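Local coordinates for peptidoglycan-recognition protein-LC isoform LCa (Drosophila melanogaster, PDB 2F2L), which activates the imd/Relish immune pathway in response to Gram-negative peptidoglycan and lipopolysaccharide, with this chain forming the extracellular domain of the receptor, at residues 20-25 with 129-134; 27-32 with 136-141; 64-69 with 96-101. All blocks are in the same frame, centred on the assembly; numbering follows the deposited sequence.

Interaction 1. Residues 20-25 with 129-134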
# COMPACT_ATOMS: atom_id res chain seq x y z
N LEU A 20 17.40 -14.82 1.92
CA LEU A 20 17.43 -16.28 1.82
C LEU A 20 18.75 -16.83 1.26
O LEU A 20 19.35 -16.22 0.37
CB LEU A 20 16.33 -16.75 0.89
CG LEU A 20 14.90 -16.71 1.38
CD1 LEU A 20 13.98 -16.99 0.20
CD2 LEU A 20 14.71 -17.73 2.48
N GLU A 21 19.17 -17.99 1.77
CA GLU A 21 20.16 -18.81 1.08
C GLU A 21 19.45 -19.49 -0.09
O GLU A 21 18.47 -20.23 0.12
CB GLU A 21 20.76 -19.88 1.99
CG GLU A 21 21.39 -19.35 3.27
CD GLU A 21 22.59 -18.46 3.01
OE1 GLU A 21 23.39 -18.78 2.10
OE2 GLU A 21 22.73 -17.43 3.72
N LEU A 22 19.91 -19.25 -1.30
CA LEU A 22 19.26 -19.78 -2.50
C LEU A 22 20.11 -20.88 -3.15
O LEU A 22 21.31 -20.89 -2.97
CB LEU A 22 19.01 -18.66 -3.51
CG LEU A 22 18.16 -17.48 -3.02
CD1 LEU A 22 18.23 -16.34 -4.02
CD2 LEU A 22 16.71 -17.87 -2.78
N PRO A 23 19.49 -21.78 -3.92
CA PRO A 23 18.06 -21.89 -4.17
C PRO A 23 17.36 -22.57 -3.02
O PRO A 23 18.01 -23.30 -2.26
CB PRO A 23 18.00 -22.78 -5.43
CG PRO A 23 19.18 -23.65 -5.31
CD PRO A 23 20.25 -22.81 -4.65
N VAL A 24 16.06 -22.33 -2.87
CA VAL A 24 15.25 -23.06 -1.88
C VAL A 24 14.76 -24.39 -2.44
O VAL A 24 14.52 -24.52 -3.65
CB VAL A 24 14.03 -22.23 -1.33
CG1 VAL A 24 14.51 -20.91 -0.72
CG2 VAL A 24 12.96 -22.01 -2.38
N GLY A 25 14.61 -25.37 -1.56
CA GLY A 25 14.08 -26.68 -1.94
C GLY A 25 12.60 -26.83 -1.63
O GLY A 25 11.99 -27.87 -1.91
N LEU A 129 15.59 -18.94 -12.74
CA LEU A 129 16.36 -17.84 -12.17
C LEU A 129 17.30 -18.27 -11.04
O LEU A 129 17.99 -17.43 -10.47
CB LEU A 129 15.41 -16.73 -11.66
CG LEU A 129 14.61 -15.98 -12.73
CD1 LEU A 129 13.62 -15.04 -12.05
CD2 LEU A 129 15.50 -15.19 -13.70
N GLY A 130 17.33 -19.56 -10.71
CA GLY A 130 18.20 -20.08 -9.63
C GLY A 130 17.66 -19.86 -8.21
O GLY A 130 18.39 -20.00 -7.23
N LYS A 131 16.37 -19.54 -8.09
CA LYS A 131 15.74 -19.27 -6.79
C LYS A 131 15.13 -20.53 -6.18
O LYS A 131 15.05 -20.67 -4.95
CB LYS A 131 14.62 -18.21 -6.94
CG LYS A 131 15.01 -16.98 -7.76
CD LYS A 131 16.24 -16.26 -7.21
CE LYS A 131 16.47 -14.90 -7.91
NZ LYS A 131 17.72 -14.24 -7.46
N ILE A 132 14.67 -21.43 -7.05
CA ILE A 132 14.03 -22.68 -6.62
C ILE A 132 14.84 -23.85 -7.16
O ILE A 132 15.19 -23.85 -8.34
CB ILE A 132 12.57 -22.74 -7.13
CG1 ILE A 132 11.77 -21.57 -6.57
CG2 ILE A 132 11.91 -24.06 -6.73
CD1 ILE A 132 10.35 -21.47 -7.09
N ALA A 133 15.16 -24.83 -6.32
CA ALA A 133 15.94 -26.00 -6.77
C ALA A 133 15.09 -26.81 -7.76
O ALA A 133 13.88 -26.94 -7.55
CB ALA A 133 16.35 -26.86 -5.59
N PRO A 134 15.70 -27.32 -8.86
CA PRO A 134 14.92 -28.15 -9.80
C PRO A 134 14.11 -29.26 -9.12
O PRO A 134 13.03 -29.60 -9.59
CB PRO A 134 15.99 -28.75 -10.74
CG PRO A 134 17.15 -27.84 -10.65
CD PRO A 134 17.09 -27.14 -9.31

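Interaction 2. Residues 27-32 with 136-141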
# COMPACT_ATOMS: atom_id res chain seq x y z
N VAL A 27 8.66 -24.76 -1.47
CA VAL A 27 7.73 -23.66 -1.75
C VAL A 27 6.43 -23.99 -1.02
O VAL A 27 5.93 -25.11 -1.13
CB VAL A 27 7.49 -23.49 -3.27
CG1 VAL A 27 6.52 -22.34 -3.55
CG2 VAL A 27 8.80 -23.26 -3.97
N ILE A 28 5.89 -23.01 -0.28
CA ILE A 28 4.73 -23.24 0.60
C ILE A 28 3.53 -22.41 0.16
O ILE A 28 3.63 -21.18 -0.05
CB ILE A 28 5.07 -22.89 2.06
CG1 ILE A 28 6.18 -23.82 2.58
CG2 ILE A 28 3.85 -23.05 2.96
CD1 ILE A 28 6.87 -23.30 3.82
N ALA A 29 2.39 -23.08 0.02
CA ALA A 29 1.15 -22.40 -0.36
C ALA A 29 0.33 -22.05 0.88
O ALA A 29 0.29 -22.82 1.84
CB ALA A 29 0.34 -23.25 -1.33
N LEU A 30 -0.27 -20.87 0.87
CA LEU A 30 -1.08 -20.40 1.98
C LEU A 30 -2.27 -19.58 1.45
O LEU A 30 -2.18 -18.95 0.40
CB LEU A 30 -0.27 -19.51 2.94
CG LEU A 30 1.09 -19.95 3.47
CD1 LEU A 30 2.22 -19.37 2.64
CD2 LEU A 30 1.25 -19.52 4.92
N PRO A 31 -3.38 -19.57 2.20
CA PRO A 31 -4.46 -18.64 1.91
C PRO A 31 -4.20 -17.29 2.59
O PRO A 31 -3.52 -17.24 3.62
CB PRO A 31 -5.67 -19.33 2.54
CG PRO A 31 -5.09 -20.01 3.74
CD PRO A 31 -3.69 -20.42 3.36
N THR A 32 -4.72 -16.20 2.05
CA THR A 32 -4.60 -14.91 2.75
C THR A 32 -5.73 -14.77 3.79
O THR A 32 -5.63 -13.96 4.72
CB THR A 32 -4.60 -13.69 1.78
OG1 THR A 32 -5.81 -13.68 1.00
CG2 THR A 32 -3.41 -13.73 0.87
N TYR A 136 12.49 -29.22 -6.27
CA TYR A 136 11.74 -28.62 -5.16
C TYR A 136 10.50 -29.43 -4.79
O TYR A 136 9.90 -30.12 -5.62
CB TYR A 136 11.28 -27.20 -5.48
CG TYR A 136 10.24 -27.11 -6.59
CD1 TYR A 136 8.88 -27.03 -6.29
CD2 TYR A 136 10.61 -27.09 -7.93
CE1 TYR A 136 7.93 -26.96 -7.30
CE2 TYR A 136 9.67 -27.02 -8.94
CZ TYR A 136 8.33 -26.95 -8.62
OH TYR A 136 7.39 -26.86 -9.64
N ARG A 137 10.11 -29.30 -3.53
CA ARG A 137 8.82 -29.72 -3.05
C ARG A 137 7.88 -28.50 -2.93
O ARG A 137 8.28 -27.44 -2.40
CB ARG A 137 9.02 -30.41 -1.71
CG ARG A 137 7.79 -30.61 -0.89
CD ARG A 137 8.15 -31.25 0.46
NE ARG A 137 6.96 -31.44 1.28
CZ ARG A 137 6.96 -31.67 2.59
NH1 ARG A 137 8.10 -31.70 3.27
NH2 ARG A 137 5.79 -31.84 3.21
N PHE A 138 6.66 -28.64 -3.43
CA PHE A 138 5.59 -27.64 -3.27
C PHE A 138 4.59 -28.26 -2.30
O PHE A 138 4.14 -29.40 -2.51
CB PHE A 138 4.98 -27.35 -4.65
CG PHE A 138 3.95 -26.22 -4.68
CD1 PHE A 138 3.99 -25.15 -3.80
CD2 PHE A 138 2.97 -26.23 -5.66
CE1 PHE A 138 3.04 -24.13 -3.86
CE2 PHE A 138 2.01 -25.20 -5.74
CZ PHE A 138 2.06 -24.14 -4.84
N THR A 139 4.28 -27.57 -1.21
CA THR A 139 3.38 -28.15 -0.20
C THR A 139 2.46 -27.12 0.45
O THR A 139 2.62 -25.93 0.24
CB THR A 139 4.15 -28.90 0.91
OG1 THR A 139 3.24 -29.69 1.69
CG2 THR A 139 4.88 -27.97 1.81
N ALA A 140 1.51 -27.63 1.22
CA ALA A 140 0.57 -26.81 1.95
C ALA A 140 1.15 -26.43 3.29
O ALA A 140 1.73 -27.27 4.00
CB ALA A 140 -0.74 -27.56 2.16
N SER A 141 0.97 -25.16 3.63
CA SER A 141 1.29 -24.68 4.96
C SER A 141 0.61 -25.52 6.04
O SER A 141 1.19 -25.74 7.10
CB SER A 141 0.92 -23.20 5.09
OG SER A 141 -0.47 -23.00 4.96

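Interaction 3. Residues 64-69 with 96-101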
# COMPACT_ATOMS: atom_id res chain seq x y z
N ALA A 64 3.87 -10.58 4.68
CA ALA A 64 4.52 -11.78 5.19
C ALA A 64 5.08 -12.69 4.10
O ALA A 64 5.91 -13.57 4.39
CB ALA A 64 3.54 -12.58 6.11
N TYR A 65 4.68 -12.46 2.84
CA TYR A 65 4.86 -13.44 1.77
C TYR A 65 5.83 -13.00 0.68
O TYR A 65 6.01 -11.83 0.41
CB TYR A 65 3.51 -13.76 1.13
CG TYR A 65 2.38 -13.95 2.11
CD1 TYR A 65 2.29 -15.09 2.89
CD2 TYR A 65 1.42 -12.97 2.26
CE1 TYR A 65 1.26 -15.23 3.82
CE2 TYR A 65 0.41 -13.09 3.15
CZ TYR A 65 0.32 -14.21 3.94
OH TYR A 65 -0.74 -14.28 4.81
N ASN A 66 6.44 -13.99 0.02
CA ASN A 66 7.31 -13.69 -1.11
C ASN A 66 6.53 -13.19 -2.33
O ASN A 66 6.92 -12.21 -2.95
CB ASN A 66 8.18 -14.89 -1.43
CG ASN A 66 9.11 -15.23 -0.29
OD1 ASN A 66 8.82 -16.13 0.49
ND2 ASN A 66 10.23 -14.49 -0.16
N PHE A 67 5.44 -13.87 -2.65
CA PHE A 67 4.57 -13.50 -3.77
C PHE A 67 3.16 -13.77 -3.36
O PHE A 67 2.94 -14.64 -2.53
CB PHE A 67 4.91 -14.32 -5.03
CG PHE A 67 6.27 -14.04 -5.56
CD1 PHE A 67 6.49 -12.94 -6.36
CD2 PHE A 67 7.35 -14.84 -5.21
CE1 PHE A 67 7.77 -12.65 -6.84
CE2 PHE A 67 8.62 -14.56 -5.68
CZ PHE A 67 8.83 -13.47 -6.49
N LEU A 68 2.22 -13.01 -3.92
CA LEU A 68 0.80 -13.23 -3.72
C LEU A 68 0.13 -13.40 -5.10
O LEU A 68 0.45 -12.69 -6.04
CB LEU A 68 0.16 -12.06 -2.97
CG LEU A 68 0.74 -11.78 -1.56
CD1 LEU A 68 1.80 -10.70 -1.62
CD2 LEU A 68 -0.36 -11.38 -0.58
N ILE A 69 -0.80 -14.35 -5.20
CA ILE A 69 -1.45 -14.66 -6.47
C ILE A 69 -2.93 -14.32 -6.40
O ILE A 69 -3.67 -14.86 -5.58
CB ILE A 69 -1.30 -16.14 -6.83
CG1 ILE A 69 0.13 -16.63 -6.51
CG2 ILE A 69 -1.73 -16.39 -8.30
CD1 ILE A 69 0.99 -16.95 -7.67
N GLN A 96 14.10 -21.38 4.84
CA GLN A 96 14.37 -22.44 3.87
C GLN A 96 13.24 -22.64 2.86
O GLN A 96 13.11 -23.71 2.27
CB GLN A 96 14.66 -23.74 4.62
CG GLN A 96 15.87 -23.64 5.51
CD GLN A 96 16.19 -24.91 6.22
OE1 GLN A 96 17.04 -25.67 5.76
NE2 GLN A 96 15.52 -25.17 7.34
N SER A 97 12.45 -21.60 2.64
CA SER A 97 11.31 -21.70 1.72
C SER A 97 10.98 -20.37 1.08
O SER A 97 11.51 -19.33 1.47
CB SER A 97 10.07 -22.23 2.46
OG SER A 97 9.66 -21.37 3.53
N LEU A 98 10.14 -20.44 0.05
CA LEU A 98 9.45 -19.29 -0.49
C LEU A 98 7.97 -19.55 -0.26
O LEU A 98 7.53 -20.72 -0.25
CB LEU A 98 9.70 -19.16 -1.99
CG LEU A 98 11.07 -18.67 -2.43
CD1 LEU A 98 11.24 -18.96 -3.91
CD2 LEU A 98 11.29 -17.16 -2.15
N SER A 99 7.22 -18.48 -0.06
CA SER A 99 5.78 -18.56 0.14
C SER A 99 5.00 -17.92 -1.01
O SER A 99 5.35 -16.83 -1.48
CB SER A 99 5.37 -17.91 1.46
OG SER A 99 5.79 -16.56 1.56
N PHE A 100 3.97 -18.63 -1.47
CA PHE A 100 2.99 -18.12 -2.43
C PHE A 100 1.68 -18.04 -1.66
O PHE A 100 1.14 -19.07 -1.26
CB PHE A 100 2.76 -19.05 -3.63
CG PHE A 100 3.94 -19.25 -4.54
CD1 PHE A 100 5.13 -18.56 -4.38
CD2 PHE A 100 3.84 -20.15 -5.59
CE1 PHE A 100 6.20 -18.77 -5.26
CE2 PHE A 100 4.90 -20.37 -6.45
CZ PHE A 100 6.07 -19.68 -6.29
N ALA A 101 1.18 -16.83 -1.46
CA ALA A 101 -0.11 -16.64 -0.79
C ALA A 101 -1.19 -16.45 -1.86
O ALA A 101 -1.01 -15.70 -2.81
CB ALA A 101 -0.06 -15.45 0.12

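Interaction 1. Residues 20-25 with 129-134
V24 meets K131, I132 and A133 through its backbone. V24 N donates to K131 O at 2.8 Å, with the donor raised 35° out of the carbonyl plane. A133 N donates to V24 O, also at 2.8 Å, and this bond is nearly straight, 172° at the hydrogen. I132 lies between the two bonds and brings its CA to 3.5 Å from V24 O. V24 and I132 thus make one parallel beta bridge. Their side chains are on the same face, where V24 CG2 comes to 4.4 Å from I132 CG1.

P23 follows a cis peptide bond. Its CB lies 3.3 Å from G130 O and 3.6 Å from A133 N. L22 and K131 meet separately from the P23 ring. K131 CB points away from 20-25, but the chain bends at chi2 (-57°), and CD comes to 3.8 Å from L22 CD1. The two side chains cross obliquely. Beyond them, K131 NZ bonds to N82 OD1.

G130 follows helix 113-128. It has positive phi and two bonds back into the last turn, a Schellman motif. K131 comes next. W81 packs on L129, K131 and I132. L98 of strand 98-102 touches V24 and I132 and so backs the bridge. The chain then turns corners at G25 and P134.

Both bonds across the contact are main chain to main chain, and the apolar side chains lie largely against backbone carbonyl oxygens. The charged end of K131 is satisfied by N82, not by 20-25. The pairing therefore rests on the course of the two backbones rather than on polar side chains.

Interaction 2. Residues 27-32 with 136-141
V27, I28 and A29 pair with F138, T139 and A140 as neighbouring parallel strands of the mixed sheet in this amidase-type domain. Strand 136-140 is an outermost strand of that sheet within the chain. The two strand axes run at 22° to each other. V27 N donates to R137 O at 2.9 Å, and T139 N to V27 O at 3.0 Å. A29 N then donates to T139 O at 2.9 Å. In each of these bonds the donor lies nearly along the C=O axis.

V27 CG1 and CB pack against F138 CD1. F138 CG is anti to its backbone N (chi1 -174°), beside the carbonyl carbon. From there the ring presents its edge to V27 O, with CD1 at 3.3 Å. A29 CB lies 3.8 Å from F138 CE1. Outside the pair, F138 also meets F160 and, edge-to-face, W166. V27 and F138 touch helix 113-128. On the other face, I28 and T139 touch L144 of helix 141-144.

S141 closes the end of the pair. Its CB lies 3.6 Å from I28 CG2 and is close to L30 CG as well. Its OG is bonded to Y157 OH, and A29 O receives a weak bond from the same tyrosine hydroxyl.

A140 is the N-cap of helix 141-144, and S141 N donates to A29 O at 3.0 Å. Amides in the first turn of a helix find no acceptor within the helix. Here the neighbouring strand supplies one, and strand bonding passes directly into the helix start.

Interaction 3. Residues 64-69 with 96-101
A101 sits with its CB over the centre of the Y65 ring. The methyl carbon is 3.5 Å from the Y65 ring centroid and 12° off the ring normal, a CH-pi contact. A64 CB covers the opposite face, so the ring lies between two alanine methyls. A101 CB also touches L68 CG, at 4.1 Å. The backbone of A101 is held on both sides of its CA: A101 N donates to F67 O at 3.0 Å, and A101 O accepts I69 N at 2.8 Å.

S99 and N66 form a second group of bonds. S99 N donates to N66 OD1 at 2.9 Å, and N66 N donates back to S99 OG at 3.1 Å. Each residue thus uses its side chain to accept the other's backbone N-H. The S99 OG lies between its own backbone N and carbonyl carbon (chi1 56°), which brings it close to N66 N. A third bond, from F67 N to S99 O at 3.2 Å, starts the regular strand pairing.

These segments carry strands 67-69 and 98-102, parallel neighbours in the middle of the mixed sheet of the amidase-type domain. N66 comes just before the first of them, and its side chain takes the place of a strand carbonyl as partner for S99 N.

The N66 amide is fixed from its other end too. ND2 donates to the carbonyls of K83 and G80. L98 packs against the amide, with its CD2 3.5 Å from N66 CG, and the two side chains cross at about a right angle. On the face away from Y65, F67 and F100 lie side by side and point the same way. F100 packs on L122 and L123 of helix 113-128, while the F67 ring meets W81.

How the interactions relate
The chain first runs through 20-25 and then 27-32, along strand 24-31. It continues through helix 40-57 to 64-69, passes through antiparallel strand 75-77, and comes back at 96-101, parallel to 67-69, where interaction 3 closes a short loop. Helix 113-128 follows. The chain then reaches 129-134 and closes interaction 1, and 136-141 closes interaction 2. Interaction 3 lies within both of the longer loops, while interactions 1 and 2 cross. Strand 24-31 sits between strands 98-102 and 136-140, and I28 makes probable backbone bonds to L98 and F100. L98 packs on L20. G25 O to R137 N probably links interactions 1 and 2. The contacts join the central strands to strand 136-140 and the chain leaving helix 113-128.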